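Local coordinates for protein NAD(P)H-hydrate epimerase (PDB 1JZT) that catalyses the epimerisation of the R and S forms of NAD(P)HX, the hydrated, damaged form of NAD(P)H, so that both can be repaired, at residues N211-P223 with P234-L246. Sequence-based numbering, arbitrary orientation.
Sequences NQTTHYVGGRFIP and PFGYESTDQILKL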
# COMPACT_ATOMS: atom_id res chain seq x y z
N ASN A 211 4.55 -8.68 16.94
CA ASN A 211 4.51 -7.71 18.02
C ASN A 211 4.77 -6.29 17.52
O ASN A 211 4.39 -5.31 18.17
CB ASN A 211 5.52 -8.07 19.11
CG ASN A 211 6.93 -8.28 18.56
OD1 ASN A 211 7.22 -9.28 17.91
ND2 ASN A 211 7.81 -7.32 18.83
N GLN A 212 5.40 -6.18 16.36
CA GLN A 212 5.71 -4.87 15.78
C GLN A 212 4.83 -4.49 14.60
O GLN A 212 4.59 -3.30 14.35
CB GLN A 212 7.18 -4.84 15.34
CG GLN A 212 8.18 -4.78 16.49
CD GLN A 212 8.20 -3.41 17.15
OE1 GLN A 212 8.53 -2.41 16.51
NE2 GLN A 212 7.86 -3.37 18.43
N THR A 213 4.34 -5.50 13.88
CA THR A 213 3.54 -5.27 12.68
C THR A 213 2.23 -6.06 12.60
O THR A 213 2.22 -7.27 12.80
CB THR A 213 4.36 -5.64 11.43
OG1 THR A 213 5.67 -5.09 11.56
CG2 THR A 213 3.70 -5.11 10.16
N THR A 214 1.13 -5.36 12.30
CA THR A 214 -0.15 -6.03 12.14
C THR A 214 -0.22 -6.38 10.64
O THR A 214 0.10 -5.53 9.80
CB THR A 214 -1.32 -5.12 12.53
OG1 THR A 214 -1.22 -4.76 13.91
CG2 THR A 214 -2.65 -5.83 12.30
N HIS A 215 -0.61 -7.61 10.32
CA HIS A 215 -0.67 -8.06 8.93
C HIS A 215 -2.09 -8.28 8.42
O HIS A 215 -2.90 -8.99 9.02
CB HIS A 215 0.14 -9.37 8.78
CG HIS A 215 0.41 -9.78 7.36
ND1 HIS A 215 0.86 -11.04 7.03
CD2 HIS A 215 0.34 -9.09 6.20
CE1 HIS A 215 1.05 -11.11 5.72
NE2 HIS A 215 0.74 -9.94 5.20
N TYR A 216 -2.38 -7.64 7.29
CA TYR A 216 -3.66 -7.74 6.61
C TYR A 216 -3.41 -8.17 5.17
O TYR A 216 -2.34 -7.92 4.60
CB TYR A 216 -4.36 -6.38 6.54
CG TYR A 216 -4.91 -5.82 7.83
CD1 TYR A 216 -6.13 -6.27 8.34
CD2 TYR A 216 -4.26 -4.79 8.50
CE1 TYR A 216 -6.68 -5.70 9.49
CE2 TYR A 216 -4.80 -4.21 9.64
CZ TYR A 216 -6.02 -4.67 10.13
OH TYR A 216 -6.56 -4.08 11.24
N VAL A 217 -4.39 -8.84 4.58
CA VAL A 217 -4.30 -9.23 3.18
C VAL A 217 -5.54 -8.59 2.54
O VAL A 217 -6.61 -8.54 3.15
CB VAL A 217 -4.34 -10.77 2.96
CG1 VAL A 217 -5.68 -11.35 3.39
CG2 VAL A 217 -4.07 -11.08 1.50
N GLY A 218 -5.37 -8.08 1.32
CA GLY A 218 -6.47 -7.42 0.63
C GLY A 218 -6.55 -7.84 -0.83
O GLY A 218 -5.69 -8.58 -1.31
N GLY A 219 -7.57 -7.36 -1.53
CA GLY A 219 -7.73 -7.73 -2.93
C GLY A 219 -8.63 -8.95 -2.99
O GLY A 219 -8.18 -10.05 -3.31
N ARG A 220 -9.91 -8.75 -2.68
CA ARG A 220 -10.88 -9.85 -2.67
C ARG A 220 -11.47 -10.09 -4.06
O ARG A 220 -12.58 -9.65 -4.35
CB ARG A 220 -11.98 -9.53 -1.66
CG ARG A 220 -12.96 -10.67 -1.38
CD ARG A 220 -13.88 -10.31 -0.22
NE ARG A 220 -14.81 -11.40 0.09
CZ ARG A 220 -15.72 -11.35 1.06
NH1 ARG A 220 -15.83 -10.26 1.82
NH2 ARG A 220 -16.53 -12.39 1.27
N PHE A 221 -10.73 -10.79 -4.91
CA PHE A 221 -11.20 -11.09 -6.26
C PHE A 221 -10.55 -12.36 -6.81
O PHE A 221 -10.28 -12.47 -8.00
CB PHE A 221 -10.91 -9.90 -7.19
CG PHE A 221 -9.54 -9.30 -7.01
CD1 PHE A 221 -8.39 -10.02 -7.34
CD2 PHE A 221 -9.40 -8.01 -6.50
CE1 PHE A 221 -7.13 -9.46 -7.16
CE2 PHE A 221 -8.14 -7.44 -6.32
CZ PHE A 221 -7.00 -8.17 -6.65
N ILE A 222 -10.31 -13.32 -5.92
CA ILE A 222 -9.67 -14.58 -6.30
C ILE A 222 -10.54 -15.82 -6.03
O ILE A 222 -10.91 -16.09 -4.89
CB ILE A 222 -8.35 -14.76 -5.53
CG1 ILE A 222 -7.39 -13.62 -5.88
CG2 ILE A 222 -7.72 -16.11 -5.85
CD1 ILE A 222 -6.26 -13.48 -4.90
N PRO A 223 -10.88 -16.58 -7.09
CA PRO A 223 -11.70 -17.78 -6.95
C PRO A 223 -10.85 -18.94 -6.42
O PRO A 223 -9.62 -18.91 -6.51
CB PRO A 223 -12.21 -18.02 -8.37
CG PRO A 223 -11.10 -17.53 -9.21
CD PRO A 223 -10.64 -16.27 -8.51
N PRO A 234 -7.98 -19.38 -1.21
CA PRO A 234 -8.56 -18.03 -1.13
C PRO A 234 -8.78 -17.66 0.34
O PRO A 234 -9.21 -18.50 1.13
CB PRO A 234 -9.86 -18.16 -1.91
CG PRO A 234 -10.23 -19.60 -1.69
CD PRO A 234 -8.91 -20.31 -1.87
N PHE A 235 -8.48 -16.42 0.71
CA PHE A 235 -8.62 -15.97 2.09
C PHE A 235 -10.06 -15.79 2.57
O PHE A 235 -10.93 -15.34 1.83
CB PHE A 235 -7.82 -14.68 2.28
CG PHE A 235 -6.35 -14.87 2.08
CD1 PHE A 235 -5.56 -15.38 3.10
CD2 PHE A 235 -5.78 -14.63 0.83
CE1 PHE A 235 -4.21 -15.66 2.88
CE2 PHE A 235 -4.44 -14.90 0.60
CZ PHE A 235 -3.65 -15.42 1.62
N GLY A 236 -10.28 -16.14 3.83
CA GLY A 236 -11.61 -16.05 4.41
C GLY A 236 -12.04 -14.67 4.88
O GLY A 236 -12.27 -14.45 6.07
N TYR A 237 -12.16 -13.74 3.93
CA TYR A 237 -12.60 -12.39 4.24
C TYR A 237 -13.93 -12.50 4.98
O TYR A 237 -14.79 -13.28 4.59
CB TYR A 237 -12.81 -11.61 2.94
CG TYR A 237 -11.53 -11.35 2.20
CD1 TYR A 237 -10.68 -10.31 2.59
CD2 TYR A 237 -11.13 -12.16 1.13
CE1 TYR A 237 -9.48 -10.09 1.95
CE2 TYR A 237 -9.92 -11.94 0.48
CZ TYR A 237 -9.10 -10.90 0.90
OH TYR A 237 -7.90 -10.67 0.26
N GLU A 238 -14.08 -11.71 6.04
CA GLU A 238 -15.30 -11.71 6.84
C GLU A 238 -16.33 -10.75 6.29
O GLU A 238 -15.99 -9.67 5.82
CB GLU A 238 -14.98 -11.33 8.29
CG GLU A 238 -14.10 -12.34 9.01
CD GLU A 238 -13.57 -11.84 10.35
OE1 GLU A 238 -14.16 -10.89 10.92
OE2 GLU A 238 -12.57 -12.41 10.83
N SER A 239 -17.61 -11.14 6.36
CA SER A 239 -18.69 -10.28 5.89
C SER A 239 -18.39 -9.72 4.50
O SER A 239 -18.06 -10.47 3.58
CB SER A 239 -18.89 -9.14 6.89
OG SER A 239 -19.99 -8.32 6.54
N THR A 240 -18.51 -8.40 4.34
CA THR A 240 -18.25 -7.75 3.06
C THR A 240 -16.87 -7.07 3.06
O THR A 240 -16.58 -6.28 2.16
CB THR A 240 -19.33 -6.70 2.72
OG1 THR A 240 -19.44 -5.78 3.81
CG2 THR A 240 -20.70 -7.36 2.49
N ASP A 241 -16.05 -7.37 4.06
CA ASP A 241 -14.70 -6.78 4.18
C ASP A 241 -13.82 -7.02 2.96
O ASP A 241 -13.93 -8.05 2.30
CB ASP A 241 -13.95 -7.36 5.38
CG ASP A 241 -14.53 -6.94 6.72
OD1 ASP A 241 -15.38 -6.03 6.76
OD2 ASP A 241 -14.11 -7.53 7.74
N GLN A 242 -12.94 -6.07 2.68
CA GLN A 242 -12.02 -6.21 1.55
C GLN A 242 -10.61 -6.46 2.09
O GLN A 242 -9.62 -6.41 1.36
CB GLN A 242 -12.04 -4.96 0.67
CG GLN A 242 -13.40 -4.71 0.01
CD GLN A 242 -13.82 -5.85 -0.92
OE1 GLN A 242 -13.19 -6.08 -1.94
NE2 GLN A 242 -14.87 -6.57 -0.55
N ILE A 243 -10.56 -6.73 3.39
CA ILE A 243 -9.32 -7.03 4.10
C ILE A 243 -9.63 -8.13 5.11
O ILE A 243 -10.79 -8.35 5.47
CB ILE A 243 -8.79 -5.80 4.88
CG1 ILE A 243 -9.83 -5.35 5.92
CG2 ILE A 243 -8.44 -4.67 3.92
CD1 ILE A 243 -9.32 -4.29 6.89
N LEU A 244 -8.58 -8.83 5.54
CA LEU A 244 -8.66 -9.91 6.53
C LEU A 244 -7.39 -9.83 7.36
O LEU A 244 -6.29 -9.77 6.82
CB LEU A 244 -8.72 -11.28 5.85
CG LEU A 244 -8.63 -12.48 6.80
CD1 LEU A 244 -9.83 -12.48 7.75
CD2 LEU A 244 -8.60 -13.79 6.01
N LYS A 245 -7.54 -9.81 8.68
CA LYS A 245 -6.38 -9.74 9.56
C LYS A 245 -5.66 -11.09 9.46
O LYS A 245 -6.23 -12.13 9.80
CB LYS A 245 -6.83 -9.45 10.99
CG LYS A 245 -5.72 -9.16 11.97
CD LYS A 245 -6.31 -8.91 13.35
CE LYS A 245 -5.22 -8.70 14.38
NZ LYS A 245 -4.38 -7.54 14.00
N LEU A 246 -4.42 -11.04 8.96
CA LEU A 246 -3.52 -12.17 8.72
C LEU A 246 -3.69 -12.79 7.33
O LEU A 246 -4.42 -13.80 7.18
CB LEU A 246 -3.66 -13.24 9.80
CG LEU A 246 -2.69 -13.06 10.97
CD1 LEU A 246 -2.94 -11.70 11.62
CD2 LEU A 246 -2.87 -14.18 11.97
OXT LEU A 246 -3.10 -12.24 6.37
O HOH W 1 -6.93 -12.11 -1.84
O HOH W 2 -10.39 -5.96 -2.47
O HOH W 3 -13.80 -7.39 -4.14
O HOH W 4 -18.24 -13.17 3.32
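V217 and L244 form the antiparallel hydrogen-bonded pair that joins strand 214-218 to the C-terminal strand 243-245, with V217 N to L244 O and L244 N to V217 O both at 3.1 Å; the bond from L246 N to H215 O carries the ladder to the last residue. Next to this pair, Y216 and K245 make a non-hydrogen-bonded one. The Y216 ring lies against the start of the K245 side chain, its CE1 4.0 Å from K245 CB, and its CD1 and CE1 also meet I243 CD1. On the other face of the sheet, V217 leans its two methyls on one face of the F235 ring: V217 CG1 sits over the ring face, 4.2 Å from the F235 centroid, while V217 CG2 lies near F235 CE2 and CD2.

Beyond the strands, R220 holds the second segment. With CG anti to the backbone N (chi1 -172°) and the chain extended, it slides along Y237 in the opposite direction. R220 CB lies over the phenol face, and the guanidinium, turned only 18° from the ring plane, passes above Y237 CB. R220 NH1 bonds two carbonyls near the guanidinium plane: S239 O at 2.8 Å, from above that carbonyl's plane, and D241 O at 3.0 Å, on a lone pair. The arginine thus clasps the type II' turn E238-D241. Water bridges Y237 OH to G219 O, and two more waters link Q242 OE1 to the backbone N and O of R220.

This antiparallel pair of strands, joined through helix 224-229, closes one edge of the Rossmann-like sheet. Strand 214-218 runs parallel to strand 194-198 on its other side, strand 243-245 is outermost, and helix 28-46 packs on the Y216 and I243 face, where Q46 binds Y216 OH and R45 forms a salt bridge with D241.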